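Side-chain contacts in SusD homolog (Bacteroides thetaiotaomicron VPI-5482, PDB 3IV0), which probably binds a glycan at the outer membrane of this gut bacterium, although its own ligand is not established: residues R41-Y46 with Y135-R140; G74-T79 with L88-D93. All coordinates share one frame; numbering follows the deposited sequence.

Contact 1. Residues R41-Y46 with Y135-R140; sequences RPFLTY and YFFIVR
F137 presents its ring to both F43 and L44, and both approaches are oblique to its plane. This is helix-to-helix packing inside the mainly helical SusD fold: the first turn of helix 43-50 faces the C-terminal part of helix 117-142. NH2 of R140 lies 3.4 Å above one face of F137, offset toward the rim. R140 also covers the neighbouring ring, its CG lying over a face of F136, and within the other segment CG of P42, the N-cap residue of helix 43-50, lies over a face of Y46. F33, from helix 19-39, meets the F137 ring edge-to-face, and F95 of helix 93-108 does the same with F43. The backbones stay well apart, with CA of L44 and CA of F137 9.0 Å from each other, and the side chains fill the gap.

F43 reaches across because its CG stands anti to the backbone N (chi1 170°), carrying CE1 to 3.8 Å from CD2 of F137. Its CZ comes equally near the carbonyl O of F137. L44 makes the same choice at chi1, and its CD1 branch settles 4.0 Å from CE2 of F137. No hydrogen bond joins the two segments, and all four touching residues are buried.

The guanidinium of R140 arrives by a chain bent at chi3 (-58°), which folds it back beside F137, while Y431 offers the same arginine a cation-pi partner. The charged group therefore lies among aromatic rings, and its NH2 ends 4.1 Å from CD1 of L44.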
ATOM      1  N   ARG A  41       3.230  10.798   9.475  0.50 11.04           N
ATOM      2  CA  ARG A  41       3.457  11.288   8.086  0.50 12.16           C
ATOM      3  C   ARG A  41       2.303  10.803   7.215  0.50 10.90           C
ATOM      4  O   ARG A  41       1.837   9.676   7.386  0.50 11.60           O
ATOM      5  CB  ARG A  41       4.727  10.698   7.455  0.50 13.77           C
ATOM      6  CG  ARG A  41       6.015  11.123   8.031  0.50 11.03           C
ATOM      7  CD  ARG A  41       6.429  10.239   9.217  0.50  9.54           C
ATOM      8  NE  ARG A  41       7.624  10.743   9.895  0.50  9.60           N
ATOM      9  CZ  ARG A  41       8.867  10.516   9.468  0.50 10.21           C
ATOM     10  NH1 ARG A  41       9.070   9.788   8.381  0.50 13.71           N
ATOM     11  NH2 ARG A  41       9.914  11.031  10.112  0.50 15.61           N
ATOM     12  N   PRO A  42       1.867  11.614   6.237  1.00 10.33           N
ATOM     13  CA  PRO A  42       0.933  11.097   5.229  1.00  9.96           C
ATOM     14  C   PRO A  42       1.656  10.383   4.086  1.00 11.48           C
ATOM     15  O   PRO A  42       1.393  10.622   2.910  1.00 11.27           O
ATOM     16  CB  PRO A  42       0.244  12.364   4.765  1.00 10.57           C
ATOM     17  CG  PRO A  42       1.313  13.391   4.828  1.00 10.67           C
ATOM     18  CD  PRO A  42       2.132  13.042   6.032  1.00 11.54           C
ATOM     19  N   PHE A  43       2.567   9.516   4.460  1.00 10.19           N
ATOM     20  CA  PHE A  43       3.444   8.844   3.499  1.00 10.54           C
ATOM     21  C   PHE A  43       2.692   8.029   2.485  1.00 11.62           C
ATOM     22  O   PHE A  43       2.930   8.161   1.291  1.00 10.99           O
ATOM     23  CB  PHE A  43       4.430   7.946   4.272  1.00 11.47           C
ATOM     24  CG  PHE A  43       5.250   7.013   3.424  1.00  9.57           C
ATOM     25  CD1 PHE A  43       4.722   5.790   3.011  1.00  9.97           C
ATOM     26  CD2 PHE A  43       6.538   7.332   3.057  1.00 11.98           C
ATOM     27  CE1 PHE A  43       5.483   4.923   2.241  1.00 11.74           C
ATOM     28  CE2 PHE A  43       7.317   6.441   2.323  1.00 10.48           C
ATOM     29  CZ  PHE A  43       6.768   5.257   1.889  1.00  9.70           C
ATOM     30  N   LEU A  44       1.796   7.165   2.931  1.00  9.72           N
ATOM     31  CA  LEU A  44       1.146   6.237   1.995  1.00  9.51           C
ATOM     32  C   LEU A  44       0.280   6.964   0.997  1.00 10.20           C
ATOM     33  O   LEU A  44       0.327   6.634  -0.211  1.00 10.55           O
ATOM     34  CB  LEU A  44       0.381   5.152   2.756  1.00 11.70           C
ATOM     35  CG  LEU A  44      -0.205   4.022   1.921  1.00 12.58           C
ATOM     36  CD1 LEU A  44       0.809   3.432   0.940  1.00 14.33           C
ATOM     37  CD2 LEU A  44      -0.671   2.959   2.900  1.00 15.99           C
ATOM     38  N   THR A  45      -0.503   7.944   1.406  1.00 10.18           N
ATOM     39  CA  THR A  45      -1.392   8.555   0.444  1.00  9.71           C
ATOM     40  C   THR A  45      -0.647   9.534  -0.466  1.00 11.34           C
ATOM     41  O   THR A  45      -0.943   9.601  -1.666  1.00 10.73           O
ATOM     42  CB  THR A  45      -2.647   9.161   1.125  1.00 10.86           C
ATOM     43  OG1 THR A  45      -3.632   9.439   0.124  1.00 12.01           O
ATOM     44  CG2 THR A  45      -2.378  10.453   1.825  1.00 11.26           C
ATOM     45  N   TYR A  46       0.335  10.272   0.046  1.00  9.02           N
ATOM     46  CA  TYR A  46       1.088  11.174  -0.824  1.00 10.04           C
ATOM     47  C   TYR A  46       1.818  10.351  -1.867  1.00 10.68           C
ATOM     48  O   TYR A  46       1.839  10.724  -3.051  1.00 11.16           O
ATOM     49  CB  TYR A  46       2.104  12.021  -0.058  1.00  9.74           C
ATOM     50  CG  TYR A  46       1.611  13.256   0.636  1.00 11.30           C
ATOM     51  CD1 TYR A  46       0.371  13.341   1.207  1.00 10.17           C
ATOM     52  CD2 TYR A  46       2.466  14.343   0.740  1.00 12.51           C
ATOM     53  CE1 TYR A  46      -0.009  14.488   1.901  1.00 11.92           C
ATOM     54  CE2 TYR A  46       2.104  15.475   1.372  1.00 12.48           C
ATOM     55  CZ  TYR A  46       0.863  15.542   1.957  1.00 11.94           C
ATOM     56  OH  TYR A  46       0.554  16.717   2.665  1.00 13.67           O
ATOM     57  N   TYR A 135      11.021  -2.693   4.704  1.00  8.73           N
ATOM     58  CA  TYR A 135      12.012  -2.595   3.645  1.00  7.74           C
ATOM     59  C   TYR A 135      11.332  -2.401   2.294  1.00  9.59           C
ATOM     60  O   TYR A 135      11.772  -1.584   1.470  1.00  8.73           O
ATOM     61  CB  TYR A 135      12.926  -3.840   3.585  1.00  8.79           C
ATOM     62  CG  TYR A 135      14.136  -3.696   4.496  1.00  9.33           C
ATOM     63  CD1 TYR A 135      15.038  -2.683   4.294  1.00 10.61           C
ATOM     64  CD2 TYR A 135      14.361  -4.576   5.526  1.00  9.83           C
ATOM     65  CE1 TYR A 135      16.143  -2.528   5.114  1.00 10.79           C
ATOM     66  CE2 TYR A 135      15.463  -4.426   6.358  1.00 11.13           C
ATOM     67  CZ  TYR A 135      16.322  -3.391   6.153  1.00 10.56           C
ATOM     68  OH  TYR A 135      17.448  -3.202   6.969  1.00 11.53           O
ATOM     69  N   PHE A 136      10.273  -3.148   2.018  1.00  8.08           N
ATOM     70  CA  PHE A 136       9.549  -2.978   0.761  1.00  9.30           C
ATOM     71  C   PHE A 136       9.027  -1.575   0.615  1.00  8.48           C
ATOM     72  O   PHE A 136       9.197  -0.971  -0.453  1.00  8.88           O
ATOM     73  CB  PHE A 136       8.423  -3.972   0.650  1.00  9.24           C
ATOM     74  CG  PHE A 136       7.597  -3.830  -0.604  1.00  8.64           C
ATOM     75  CD1 PHE A 136       8.173  -4.001  -1.849  1.00  9.67           C
ATOM     76  CD2 PHE A 136       6.247  -3.597  -0.529  1.00 10.14           C
ATOM     77  CE1 PHE A 136       7.400  -3.926  -3.007  1.00 10.62           C
ATOM     78  CE2 PHE A 136       5.465  -3.495  -1.709  1.00  9.29           C
ATOM     79  CZ  PHE A 136       6.076  -3.661  -2.935  1.00 10.08           C
ATOM     80  N   PHE A 137       8.415  -1.025   1.652  1.00  8.22           N
ATOM     81  CA  PHE A 137       7.874   0.325   1.552  1.00  8.62           C
ATOM     82  C   PHE A 137       8.957   1.356   1.296  1.00  8.68           C
ATOM     83  O   PHE A 137       8.755   2.332   0.527  1.00  9.29           O
ATOM     84  CB  PHE A 137       7.097   0.676   2.832  1.00  8.39           C
ATOM     85  CG  PHE A 137       5.618   0.375   2.742  1.00  9.19           C
ATOM     86  CD1 PHE A 137       5.158  -0.832   2.274  1.00 10.15           C
ATOM     87  CD2 PHE A 137       4.698   1.326   3.130  1.00 10.95           C
ATOM     88  CE1 PHE A 137       3.803  -1.069   2.180  1.00 11.68           C
ATOM     89  CE2 PHE A 137       3.340   1.095   3.033  1.00 10.48           C
ATOM     90  CZ  PHE A 137       2.903  -0.121   2.564  1.00 10.13           C
ATOM     91  N   ILE A 138      10.125   1.220   1.917  1.00  9.02           N
ATOM     92  CA  ILE A 138      11.167   2.205   1.679  1.00  9.98           C
ATOM     93  C   ILE A 138      11.882   2.006   0.340  1.00  8.27           C
ATOM     94  O   ILE A 138      12.349   2.972  -0.259  1.00  9.48           O
ATOM     95  CB  ILE A 138      12.160   2.355   2.851  1.00  8.75           C
ATOM     96  CG1 ILE A 138      12.914   1.080   3.214  1.00  9.40           C
ATOM     97  CG2 ILE A 138      11.430   2.946   4.054  1.00 10.33           C
ATOM     98  CD1 ILE A 138      14.045   1.287   4.258  1.00 10.45           C
ATOM     99  N   VAL A 139      11.972   0.778  -0.153  1.00  8.43           N
ATOM    100  CA  VAL A 139      12.494   0.577  -1.512  1.00  8.66           C
ATOM    101  C   VAL A 139      11.564   1.252  -2.508  1.00  9.06           C
ATOM    102  O   VAL A 139      12.014   1.956  -3.450  1.00  9.25           O
ATOM    103  CB  VAL A 139      12.646  -0.908  -1.846  1.00  8.17           C
ATOM    104  CG1 VAL A 139      12.831  -1.094  -3.360  1.00 10.08           C
ATOM    105  CG2 VAL A 139      13.866  -1.480  -1.080  1.00 11.31           C
ATOM    106  N   ARG A 140      10.262   1.046  -2.380  1.00  8.21           N
ATOM    107  CA  ARG A 140       9.336   1.658  -3.317  1.00  8.75           C
ATOM    108  C   ARG A 140       9.451   3.168  -3.315  1.00  9.78           C
ATOM    109  O   ARG A 140       9.232   3.817  -4.365  1.00  9.88           O
ATOM    110  CB  ARG A 140       7.879   1.301  -3.025  1.00  8.60           C
ATOM    111  CG  ARG A 140       7.462  -0.120  -3.199  1.00  8.61           C
ATOM    112  CD  ARG A 140       5.958  -0.221  -3.250  1.00  9.79           C
ATOM    113  NE  ARG A 140       5.339   0.319  -2.045  1.00  8.00           N
ATOM    114  CZ  ARG A 140       4.032   0.238  -1.796  1.00 10.36           C
ATOM    115  NH1 ARG A 140       3.223  -0.476  -2.584  1.00 10.41           N
ATOM    116  NH2 ARG A 140       3.524   0.817  -0.731  1.00  9.07           N
TER

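Contact 2. Residues G74-T79 with L88-D93; sequences GELRNT and LIMQWD
M90, a selenomethionine in this crystal, pushes its side chain against helix 73-79 and meets R77 and L76 there. Its CG is anti to the carbonyl carbon (chi1 -65°), and from CG onward the chain runs extended, so that selenium and the terminal methyl are carried to the helix surface. The nearest approach is between SE of M90 and CB of R77, at 3.5 Å; CG of R77 follows at 3.8 Å from the same selenium. The methyl CE of M90 reaches past the side chain to the helix backbone, 3.7 Å from N of R77, and also touches L76, whose CD2 is 3.8 Å away.

R77 lies across M90 at about a right angle. In the conformer modelled here its first two torsions are both extended, laying CB and CG beside the selenium, and then chi3 (70°) bends the chain so that the guanidinium leads off elsewhere. There NH1 forms a salt bridge with OE2 of E481 and NH2 a hydrogen bond with the backbone O of W480, at the C-terminus of the chain. CB of L76 points toward the 88-93 segment, and W461, from another loop, touches both L76 and M90.

On the loop side, M90 is the third residue of a type I beta turn from L88 to Q91, closed by N of Q91 bonding to O of L88 at 3.1 Å. The contact thus joins a short helix to the turn that precedes helix 93-108. No hydrogen bond crosses between the segments: with R77 contributing its aliphatic stem and L76 its branched end, the contact rests on shape and dispersion around the selenium and its methyl, not on directional bonds.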
ATOM      1  N   GLY A  74      11.386  18.083  -6.109  1.00 16.02           N
ATOM      2  CA  GLY A  74      12.362  19.037  -5.636  1.00 15.42           C
ATOM      3  C   GLY A  74      11.688  20.299  -5.106  1.00 15.98           C
ATOM      4  O   GLY A  74      12.123  20.881  -4.097  1.00 17.58           O
ATOM      5  N   GLU A  75      10.620  20.737  -5.755  1.00 16.65           N
ATOM      6  CA  GLU A  75       9.916  21.935  -5.280  1.00 16.78           C
ATOM      7  C   GLU A  75       9.128  21.572  -4.029  1.00 17.27           C
ATOM      8  O   GLU A  75       8.956  22.395  -3.135  1.00 16.69           O
ATOM      9  CB  GLU A  75       8.972  22.536  -6.336  1.00 18.92           C
ATOM     10  CG  GLU A  75       9.623  23.022  -7.610  1.00 24.47           C
ATOM     11  CD  GLU A  75      10.560  24.205  -7.410  1.00 29.18           C
ATOM     12  OE1 GLU A  75      10.732  24.698  -6.261  1.00 36.09           O
ATOM     13  OE2 GLU A  75      11.130  24.654  -8.435  1.00 41.33           O
ATOM     14  N   LEU A  76       8.610  20.362  -3.949  1.00 14.81           N
ATOM     15  CA  LEU A  76       7.984  19.882  -2.705  1.00 15.86           C
ATOM     16  C   LEU A  76       8.995  19.985  -1.526  1.00 14.44           C
ATOM     17  O   LEU A  76       8.669  20.527  -0.474  1.00 15.64           O
ATOM     18  CB  LEU A  76       7.519  18.448  -2.877  1.00 16.31           C
ATOM     19  CG  LEU A  76       6.740  17.810  -1.708  1.00 14.35           C
ATOM     20  CD1 LEU A  76       5.384  18.469  -1.577  1.00 15.54           C
ATOM     21  CD2 LEU A  76       6.583  16.295  -1.911  1.00 18.69           C
ATOM     22  N   ARG A  77      10.205  19.478  -1.688  0.50 12.38           N
ATOM     23  CA  ARG A  77      11.216  19.525  -0.633  0.50 13.51           C
ATOM     24  C   ARG A  77      11.622  20.976  -0.331  0.50 12.71           C
ATOM     25  O   ARG A  77      12.068  21.341   0.784  0.50 11.81           O
ATOM     26  CB  ARG A  77      12.446  18.727  -1.050  0.50 10.78           C
ATOM     27  CG  ARG A  77      13.656  18.929  -0.126  0.50 15.08           C
ATOM     28  CD  ARG A  77      14.897  18.207  -0.616  0.50 11.89           C
ATOM     29  NE  ARG A  77      15.452  18.799  -1.824  0.50 14.77           N
ATOM     30  CZ  ARG A  77      16.380  18.219  -2.603  0.50 12.64           C
ATOM     31  NH1 ARG A  77      16.868  17.009  -2.327  0.50 15.54           N
ATOM     32  NH2 ARG A  77      16.819  18.855  -3.676  0.50 13.04           N
ATOM     33  N   ASN A  78      11.884  21.984  -1.347  0.60 16.10           N
ATOM     34  CA  ASN A  78      12.131  23.388  -1.057  0.60 16.13           C
ATOM     35  C   ASN A  78      10.955  24.088  -0.322  0.60 15.58           C
ATOM     36  O   ASN A  78      11.203  24.909   0.557  0.60 17.34           O
ATOM     37  CB  ASN A  78      12.494  24.119  -2.363  0.60 15.45           C
ATOM     38  CG  ASN A  78      12.967  25.549  -2.129  0.60 14.96           C
ATOM     39  OD1 ASN A  78      12.302  26.504  -2.540  0.60 22.59           O
ATOM     40  ND2 ASN A  78      14.114  25.699  -1.487  0.60 16.05           N
ATOM     41  N   THR A  79       9.704  23.756  -0.628  1.00 14.52           N
ATOM     42  CA  THR A  79       8.561  24.452  -0.022  1.00 14.89           C
ATOM     43  C   THR A  79       8.247  23.914   1.372  1.00 16.00           C
ATOM     44  O   THR A  79       7.862  24.691   2.249  1.00 15.95           O
ATOM     45  CB  THR A  79       7.312  24.346  -0.918  1.00 16.73           C
ATOM     46  OG1 THR A  79       7.582  24.975  -2.188  1.00 18.43           O
ATOM     47  CG2 THR A  79       6.103  24.998  -0.288  1.00 16.94           C
ATOM     48  N   LEU A  88       9.394  15.360   6.077  1.00 13.25           N
ATOM     49  CA  LEU A  88       9.267  14.177   6.912  1.00 12.46           C
ATOM     50  C   LEU A  88       9.072  12.928   6.094  1.00 13.34           C
ATOM     51  O   LEU A  88       9.531  11.868   6.463  1.00 14.42           O
ATOM     52  CB  LEU A  88       8.102  14.278   7.884  1.00 14.16           C
ATOM     53  CG  LEU A  88       8.220  15.159   9.100  1.00 16.62           C
ATOM     54  CD1 LEU A  88       6.931  15.058   9.957  1.00 15.63           C
ATOM     55  CD2 LEU A  88       9.447  14.800   9.901  1.00 13.60           C
ATOM     56  N   ILE A  89       8.325  13.036   5.007  1.00 12.83           N
ATOM     57  CA  ILE A  89       8.043  11.878   4.178  1.00 12.51           C
ATOM     58  C   ILE A  89       9.344  11.409   3.499  1.00 13.34           C
ATOM     59  O   ILE A  89       9.503  10.258   3.153  1.00 12.61           O
ATOM     60  CB  ILE A  89       6.950  12.243   3.149  1.00 12.16           C
ATOM     61  CG1 ILE A  89       5.664  12.730   3.826  1.00 14.34           C
ATOM     62  CG2 ILE A  89       6.646  11.026   2.267  1.00 15.54           C
ATOM     63  CD1 ILE A  89       4.661  13.338   2.862  1.00 14.93           C
HETATM   64  N   MSE A  90      10.296  12.328   3.379  1.00 11.06           N
HETATM   65  CA  MSE A  90      11.592  12.035   2.781  1.00 12.89           C
HETATM   66  C   MSE A  90      12.611  11.447   3.742  1.00 11.67           C
HETATM   67  O   MSE A  90      13.770  11.293   3.406  1.00 11.75           O
HETATM   68  CB  MSE A  90      12.173  13.308   2.196  1.00 11.84           C
HETATM   69  CG  MSE A  90      11.349  13.844   1.061  1.00 12.67           C
HETATM   70 SE   MSE A  90      11.702  15.692   0.561  0.75 13.90          SE
HETATM   71  CE  MSE A  90      10.111  15.931  -0.583  1.00 17.42           C
ATOM     72  N   GLN A  91      12.145  11.147   4.955  1.00 10.92           N
ATOM     73  CA  GLN A  91      12.954  10.548   6.004  1.00 11.08           C
ATOM     74  C   GLN A  91      12.532   9.140   6.297  1.00 11.27           C
ATOM     75  O   GLN A  91      11.386   8.883   6.668  1.00 11.94           O
ATOM     76  CB  GLN A  91      12.875  11.394   7.278  1.00 11.77           C
ATOM     77  CG  GLN A  91      13.512  12.761   7.083  1.00 13.82           C
ATOM     78  CD  GLN A  91      13.228  13.729   8.185  1.00 17.23           C
ATOM     79  OE1 GLN A  91      13.348  13.397   9.369  1.00 22.70           O
ATOM     80  NE2 GLN A  91      12.823  14.919   7.827  1.00 14.12           N
ATOM     81  N   TRP A  92      13.462   8.216   6.144  1.00 11.70           N
ATOM     82  CA  TRP A  92      13.189   6.809   6.395  1.00 11.47           C
ATOM     83  C   TRP A  92      13.373   6.385   7.843  1.00 11.76           C
ATOM     84  O   TRP A  92      13.229   5.210   8.184  1.00 11.77           O
ATOM     85  CB  TRP A  92      13.984   5.912   5.422  1.00 10.46           C
ATOM     86  CG  TRP A  92      15.451   6.133   5.392  1.00 10.65           C
ATOM     87  CD1 TRP A  92      16.261   6.485   6.449  1.00 12.20           C
ATOM     88  CD2 TRP A  92      16.278   6.060   4.249  1.00 11.03           C
ATOM     89  NE1 TRP A  92      17.547   6.584   6.013  1.00 12.85           N
ATOM     90  CE2 TRP A  92      17.603   6.332   4.670  1.00 12.03           C
ATOM     91  CE3 TRP A  92      16.043   5.747   2.904  1.00 11.26           C
ATOM     92  CZ2 TRP A  92      18.661   6.356   3.788  1.00 12.88           C
ATOM     93  CZ3 TRP A  92      17.116   5.764   2.015  1.00 11.70           C
ATOM     94  CH2 TRP A  92      18.408   6.066   2.472  1.00 12.77           C
ATOM     95  N   ASP A  93      13.627   7.348   8.733  1.00 11.57           N
ATOM     96  CA  ASP A  93      13.915   7.052  10.138  1.00 12.60           C
ATOM     97  C   ASP A  93      12.875   6.215  10.849  1.00 11.64           C
ATOM     98  O   ASP A  93      13.241   5.292  11.590  1.00 12.89           O
ATOM     99  CB  ASP A  93      14.191   8.358  10.957  1.00 14.87           C
ATOM    100  CG  ASP A  93      13.004   9.313  11.009  1.00 17.96           C
ATOM    101  OD1 ASP A  93      12.239   9.404  10.029  1.00 15.44           O
ATOM    102  OD2 ASP A  93      12.822  10.012  12.049  1.00 20.29           O
TER

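In the fold
The segments of contact 2 both fall between those of contact 1 in the sequence, and the centres of the two contacts lie about 12 Å apart. R41, in the conformer modelled, ties the two together: its NH2 forms a salt bridge with OD1 of D93 at 2.8 Å, and its NH1 probably donates a hydrogen bond to O of Q91 at 3.0 Å. I89, from the turn of 88-93, packs on F43 and Y46 of helix 43-50. Contact 1 is the deeper, its centre about 8 Å from the centre of the chain, against about 19 Å for contact 2. No ligand marks a sugar site, so neither contact can be placed relative to one.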